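Local coordinates for ethylbenzene dehydrogenase alpha-subunit (Aromatoleum aromaticum, PDB 2IVF), which is the large, cofactor-carrying subunit of a molybdenum enzyme, holding a molybdenum atom, two pterin guanine dinucleotides and an iron/sulfur cluster, at residues 229-233 against 951-955; 343-349 against 388-392. All coordinates share one frame; numbering follows the deposited sequence.

Interaction 1 of 2, residues 229-233 against 951-955; sequences FHTFG and QFRYY. With GOL (glycerol), chain H.
His230 and Phe952 meet edge-to-face, the CD1-CE1 side of the phenylalanine pointing at one face of the imidazole, with centroids 4.6 Å apart and planes at 62°. A glycerol, probably from the crystallisation liquor, touches both rings: its O2 lies in the imidazole plane, 2.8 Å from His230 NE2 in a hydrogen bond, while its O1 sits over the Phe952 ring. Beside this pair, Gln951 NE2 donates almost straight to His230 O (2.9 Å), and Arg953 NH2 donates through a more bent bond to an in-plane lone pair of Gly233 O, also at 2.9 Å. A water donates a further bond to Gly233 O and is shared with Tyr955 OH. His230 lies in the last turn of helix 226-232, and Gly233 is the first residue beyond it, with positive phi (81°). The contact thus joins a helix of the molybdopterin oxidoreductase region to the long loop between strands 915-917 and 969-975. Phe229, its CG turned anti to the backbone N (chi1 -159°), reaches Arg953 and Tyr955: its ring edge meets Arg953 O, with CE2 3.3 Å from the oxygen, and Tyr955 OH and CE2, the two rings lying oblique to each other. In the second shell, His808 N binds Gln951 OE1 and Gln813 OE1 takes a bond from Gln951 NE2, fixing the amide from both ends. Pro806 O similarly shares Arg953 NH2, and Tyr821 stacks on Phe952.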
loop_
_atom_site.group_PDB
_atom_site.type_symbol
_atom_site.label_atom_id
_atom_site.label_comp_id
_atom_site.label_asym_id
_atom_site.label_seq_id
_atom_site.Cartn_x
_atom_site.Cartn_y
_atom_site.Cartn_z
ATOM N N PHE A 229 6.651 6.759 -26.616
ATOM C CA PHE A 229 5.836 6.499 -27.816
ATOM C C PHE A 229 6.365 7.356 -28.934
ATOM O O PHE A 229 6.487 6.931 -30.055
ATOM C CB PHE A 229 4.374 6.864 -27.509
ATOM C CG PHE A 229 3.359 6.223 -28.414
ATOM C CD1 PHE A 229 3.347 4.857 -28.626
ATOM C CD2 PHE A 229 2.363 6.980 -28.976
ATOM C CE1 PHE A 229 2.394 4.287 -29.444
ATOM C CE2 PHE A 229 1.384 6.413 -29.819
ATOM C CZ PHE A 229 1.393 5.066 -30.019
ATOM N N HIS A 230 6.686 8.603 -28.626
ATOM C CA HIS A 230 7.083 9.529 -29.657
ATOM C C HIS A 230 8.550 9.419 -30.085
ATOM O O HIS A 230 8.868 9.739 -31.208
ATOM C CB HIS A 230 6.683 10.936 -29.272
ATOM C CG HIS A 230 5.193 11.117 -29.306
ATOM N ND1 HIS A 230 4.559 12.171 -28.704
ATOM C CD2 HIS A 230 4.207 10.326 -29.823
ATOM C CE1 HIS A 230 3.250 12.048 -28.868
ATOM N NE2 HIS A 230 3.008 10.937 -29.547
ATOM N N THR A 231 9.380 8.898 -29.207
ATOM C CA THR A 231 10.823 8.717 -29.463
ATOM C C THR A 231 11.083 7.399 -30.180
ATOM O O THR A 231 11.758 7.360 -31.226
ATOM C CB THR A 231 11.596 8.746 -28.148
ATOM O OG1 THR A 231 11.357 10.004 -27.483
ATOM C CG2 THR A 231 13.096 8.554 -28.369
ATOM N N PHE A 232 10.498 6.328 -29.650
ATOM C CA PHE A 232 10.734 4.985 -30.146
ATOM C C PHE A 232 9.598 4.426 -31.023
ATOM O O PHE A 232 9.758 3.369 -31.668
ATOM C CB PHE A 232 10.939 4.057 -28.970
ATOM C CG PHE A 232 11.995 4.521 -27.992
ATOM C CD1 PHE A 232 13.329 4.585 -28.366
ATOM C CD2 PHE A 232 11.651 4.855 -26.683
ATOM C CE1 PHE A 232 14.296 4.964 -27.458
ATOM C CE2 PHE A 232 12.628 5.236 -25.763
ATOM C CZ PHE A 232 13.942 5.291 -26.172
ATOM N N GLY A 233 8.454 5.096 -31.020
ATOM C CA GLY A 233 7.297 4.625 -31.795
ATOM C C GLY A 233 6.576 3.543 -31.019
ATOM O O GLY A 233 5.662 2.958 -31.535
ATOM N N GLN A 951 4.667 8.073 -35.813
ATOM C CA GLN A 951 4.537 7.707 -34.402
ATOM C C GLN A 951 3.452 8.490 -33.656
ATOM O O GLN A 951 3.267 8.308 -32.466
ATOM C CB GLN A 951 5.855 7.854 -33.664
ATOM C CG GLN A 951 6.487 9.251 -33.669
ATOM C CD GLN A 951 7.652 9.290 -34.611
ATOM O OE1 GLN A 951 7.485 9.011 -35.799
ATOM N NE2 GLN A 951 8.836 9.616 -34.104
ATOM N N PHE A 952 2.771 9.384 -34.356
ATOM C CA PHE A 952 1.621 10.101 -33.805
ATOM C C PHE A 952 0.368 9.344 -34.206
ATOM O O PHE A 952 -0.092 9.441 -35.350
ATOM C CB PHE A 952 1.591 11.541 -34.312
ATOM C CG PHE A 952 2.769 12.403 -33.846
ATOM C CD1 PHE A 952 3.674 11.968 -32.899
ATOM C CD2 PHE A 952 2.924 13.681 -34.363
ATOM C CE1 PHE A 952 4.733 12.776 -32.503
ATOM C CE2 PHE A 952 3.986 14.493 -33.983
ATOM C CZ PHE A 952 4.881 14.048 -33.057
ATOM N N ARG A 953 -0.181 8.573 -33.277
ATOM C CA ARG A 953 -1.287 7.647 -33.596
ATOM C C ARG A 953 -1.972 7.118 -32.362
ATOM O O ARG A 953 -1.467 7.245 -31.248
ATOM C CB ARG A 953 -0.800 6.465 -34.417
ATOM C CG ARG A 953 0.199 5.581 -33.706
ATOM C CD ARG A 953 1.124 4.811 -34.698
ATOM N NE ARG A 953 2.435 4.459 -34.093
ATOM C CZ ARG A 953 3.461 3.954 -34.780
ATOM N NH1 ARG A 953 3.348 3.746 -36.073
ATOM N NH2 ARG A 953 4.604 3.663 -34.180
ATOM N N TYR A 954 -3.140 6.530 -32.566
ATOM C CA TYR A 954 -3.868 5.911 -31.493
ATOM C C TYR A 954 -4.214 4.476 -31.843
ATOM O O TYR A 954 -4.739 4.178 -32.927
ATOM C CB TYR A 954 -5.161 6.689 -31.157
ATOM C CG TYR A 954 -6.028 5.933 -30.165
ATOM C CD1 TYR A 954 -5.594 5.726 -28.859
ATOM C CD2 TYR A 954 -7.229 5.341 -30.546
ATOM C CE1 TYR A 954 -6.367 4.992 -27.933
ATOM C CE2 TYR A 954 -8.009 4.629 -29.618
ATOM C CZ TYR A 954 -7.567 4.440 -28.337
ATOM O OH TYR A 954 -8.310 3.715 -27.418
ATOM N N TYR A 955 -3.920 3.593 -30.904
ATOM C CA TYR A 955 -4.544 2.282 -30.854
ATOM C C TYR A 955 -4.617 1.993 -29.355
ATOM O O TYR A 955 -4.133 2.795 -28.557
ATOM C CB TYR A 955 -3.742 1.243 -31.627
ATOM C CG TYR A 955 -2.294 1.105 -31.179
ATOM C CD1 TYR A 955 -1.962 0.279 -30.112
ATOM C CD2 TYR A 955 -1.249 1.759 -31.844
ATOM C CE1 TYR A 955 -0.642 0.122 -29.693
ATOM C CE2 TYR A 955 0.098 1.604 -31.399
ATOM C CZ TYR A 955 0.387 0.774 -30.341
ATOM O OH TYR A 955 1.704 0.583 -29.871
HETATM C C1 GOL H . 0.222 13.082 -30.684
HETATM O O1 GOL H . 1.489 13.724 -30.917
HETATM C C2 GOL H . -0.096 11.674 -31.180
HETATM O O2 GOL H . 0.344 10.592 -30.376
HETATM C C3 GOL H . -1.599 11.464 -31.395
HETATM O O3 GOL H . -2.229 10.439 -30.620
HETATM O O HOH W 1 3.821 0.848 -31.211
#

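Interaction 2 of 2, residues 343-349 against 388-392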
loop_
_atom_site.group_PDB
_atom_site.type_symbol
_atom_site.label_atom_id
_atom_site.label_comp_id
_atom_site.label_asym_id
_atom_site.label_seq_id
_atom_site.Cartn_x
_atom_site.Cartn_y
_atom_site.Cartn_z
ATOM N N LEU A 343 15.929 16.579 -44.198
ATOM C CA LEU A 343 16.276 16.517 -45.611
ATOM C C LEU A 343 15.814 15.176 -46.158
ATOM O O LEU A 343 16.191 14.133 -45.605
ATOM C CB LEU A 343 17.783 16.641 -45.789
ATOM C CG LEU A 343 18.292 16.595 -47.225
ATOM C CD1 LEU A 343 17.660 17.724 -48.006
ATOM C CD2 LEU A 343 19.821 16.662 -47.224
ATOM N N SER A 344 14.993 15.212 -47.213
ATOM C CA SER A 344 14.449 14.003 -47.813
ATOM C C SER A 344 14.945 13.805 -49.233
ATOM O O SER A 344 15.430 14.745 -49.893
ATOM C CB SER A 344 12.923 14.011 -47.807
ATOM O OG SER A 344 12.388 14.712 -48.915
ATOM N N ALA A 345 14.842 12.563 -49.697
ATOM C CA ALA A 345 15.277 12.209 -51.034
ATOM C C ALA A 345 14.375 12.904 -52.040
ATOM O O ALA A 345 14.815 13.231 -53.130
ATOM C CB ALA A 345 15.249 10.715 -51.216
ATOM N N GLU A 346 13.115 13.139 -51.652
ATOM C CA GLU A 346 12.181 13.930 -52.461
ATOM C C GLU A 346 12.779 15.302 -52.750
ATOM O O GLU A 346 12.782 15.752 -53.875
ATOM C CB GLU A 346 10.817 14.099 -51.759
ATOM C CG GLU A 346 9.735 14.567 -52.735
ATOM C CD GLU A 346 8.369 14.882 -52.121
ATOM O OE1 GLU A 346 8.152 14.717 -50.925
ATOM O OE2 GLU A 346 7.482 15.330 -52.881
ATOM N N ASP A 347 13.267 15.963 -51.706
ATOM C CA ASP A 347 13.902 17.270 -51.843
ATOM C C ASP A 347 15.131 17.193 -52.734
ATOM O O ASP A 347 15.344 18.075 -53.585
ATOM C CB ASP A 347 14.344 17.818 -50.485
ATOM C CG ASP A 347 13.225 17.849 -49.449
ATOM O OD1 ASP A 347 12.058 18.061 -49.831
ATOM O OD2 ASP A 347 13.527 17.703 -48.251
ATOM N N VAL A 348 15.942 16.152 -52.548
ATOM C CA VAL A 348 17.270 16.088 -53.191
ATOM C C VAL A 348 17.261 15.587 -54.641
ATOM O O VAL A 348 17.905 16.189 -55.501
ATOM C CB VAL A 348 18.272 15.238 -52.353
ATOM C CG1 VAL A 348 19.661 15.244 -53.007
ATOM C CG2 VAL A 348 18.338 15.745 -50.907
ATOM N N ASP A 349 16.560 14.478 -54.908
ATOM C CA ASP A 349 16.500 13.903 -56.271
ATOM C C ASP A 349 15.119 13.385 -56.700
ATOM O O ASP A 349 15.006 12.612 -57.643
ATOM C CB ASP A 349 17.558 12.802 -56.432
ATOM C CG ASP A 349 17.444 11.709 -55.396
ATOM O OD1 ASP A 349 16.335 11.438 -54.885
ATOM O OD2 ASP A 349 18.488 11.101 -55.085
ATOM N N ALA A 388 23.544 21.081 -49.061
ATOM C CA ALA A 388 22.991 20.111 -49.996
ATOM C C ALA A 388 22.339 20.861 -51.160
ATOM O O ALA A 388 21.681 21.876 -50.941
ATOM C CB ALA A 388 21.975 19.238 -49.291
ATOM N N ARG A 389 22.542 20.376 -52.385
ATOM C CA ARG A 389 21.808 20.870 -53.550
ATOM C C ARG A 389 20.501 20.120 -53.692
ATOM O O ARG A 389 20.491 18.898 -53.789
ATOM C CB ARG A 389 22.607 20.683 -54.845
ATOM C CG ARG A 389 23.452 21.861 -55.202
ATOM C CD ARG A 389 24.417 21.573 -56.368
ATOM N NE ARG A 389 25.549 22.501 -56.334
ATOM C CZ ARG A 389 26.633 22.431 -57.112
ATOM N NH1 ARG A 389 26.759 21.459 -58.014
ATOM N NH2 ARG A 389 27.599 23.350 -56.999
ATOM N N LEU A 390 19.400 20.852 -53.748
ATOM C CA LEU A 390 18.102 20.235 -53.935
ATOM C C LEU A 390 17.835 19.911 -55.414
ATOM O O LEU A 390 18.628 20.256 -56.303
ATOM C CB LEU A 390 17.014 21.137 -53.343
ATOM C CG LEU A 390 17.225 21.457 -51.857
ATOM C CD1 LEU A 390 16.036 22.191 -51.273
ATOM C CD2 LEU A 390 17.488 20.177 -51.045
ATOM N N LYS A 391 16.723 19.224 -55.666
ATOM C CA LYS A 391 16.338 18.860 -57.019
ATOM C C LYS A 391 16.001 20.113 -57.841
ATOM O O LYS A 391 16.006 20.080 -59.068
ATOM C CB LYS A 391 15.182 17.842 -57.029
ATOM C CG LYS A 391 13.864 18.298 -56.408
ATOM C CD LYS A 391 12.691 17.481 -56.951
ATOM C CE LYS A 391 11.475 17.451 -56.013
ATOM N NZ LYS A 391 11.429 18.516 -54.967
ATOM N N ASN A 392 15.735 21.211 -57.134
ATOM C CA ASN A 392 15.586 22.536 -57.737
ATOM C C ASN A 392 16.893 23.133 -58.296
ATOM O O ASN A 392 16.855 24.131 -59.009
ATOM C CB ASN A 392 15.004 23.509 -56.689
ATOM C CG ASN A 392 13.506 23.705 -56.840
ATOM O OD1 ASN A 392 13.012 24.023 -57.934
ATOM N ND2 ASN A 392 12.776 23.533 -55.745
HETATM O O HOH W 2 10.797 18.752 -52.239
#
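A capping box opens the short helix 345-349, which packs against the end of edge strand 385-389 in a small antiparallel sheet. Ser344 OG, at the N-cap, accepts from Asp347 N at 3.2 Å, and Asp347 OD2 in return takes the Ser344 N-H from above the carboxylate plane. The backbone carbonyl of Asp347 faces the other segment: Lys391 N donates to Asp347 O over 2.7 Å, lying in the carbonyl plane, with an N-H...O angle of 165°. This is the one direct hydrogen bond between the segments, made where the chain has just left the strand. Next to it runs an apolar seam. Leu343 divides its two methyls, CD1 meeting Leu390 CD2 and CD2 meeting Ala388 CB, both at 3.9 Å, while Leu390 CD2 also approaches Asp347 CB. Val348 lays CG1 near Arg389 O. Strand 334-336 lines the same seam, with Arg336 against both leucines, and Tyr357 of strand 356-360 touches Leu343 and Val348. At the solvent side, the aliphatic chain of Lys391 passes alongside the helix, CE 3.0 Å from Glu346 O, and bends at its last torsion (chi4 18°). The ammonium stays 5.2 Å from Asp347 OD1, and one water spans that gap, accepting from Lys391 NZ and donating to Asp347 OD1, each at 2.8 Å.

How the interactions relate
From the N terminus, the chain first reaches helix 226-232, whose end enters interaction 1, and runs more than 700 residues before loop 951-955 returns to close it. Interaction 2 is nested wholly inside that span: helix 345-349 is followed by strands 356-360 and 365-369 before strand 385-389 comes back to it, a local closure of 39 residues. The former is buried, its centre about 14 Å from the centre of the chain, and ties an early helix to a loop near the C terminus; the latter, its centre about 41 Å from that of the chain, ties a short helix to the end of an outer strand of a small peripheral antiparallel sheet. Their nearest atoms remain about 14 Å apart.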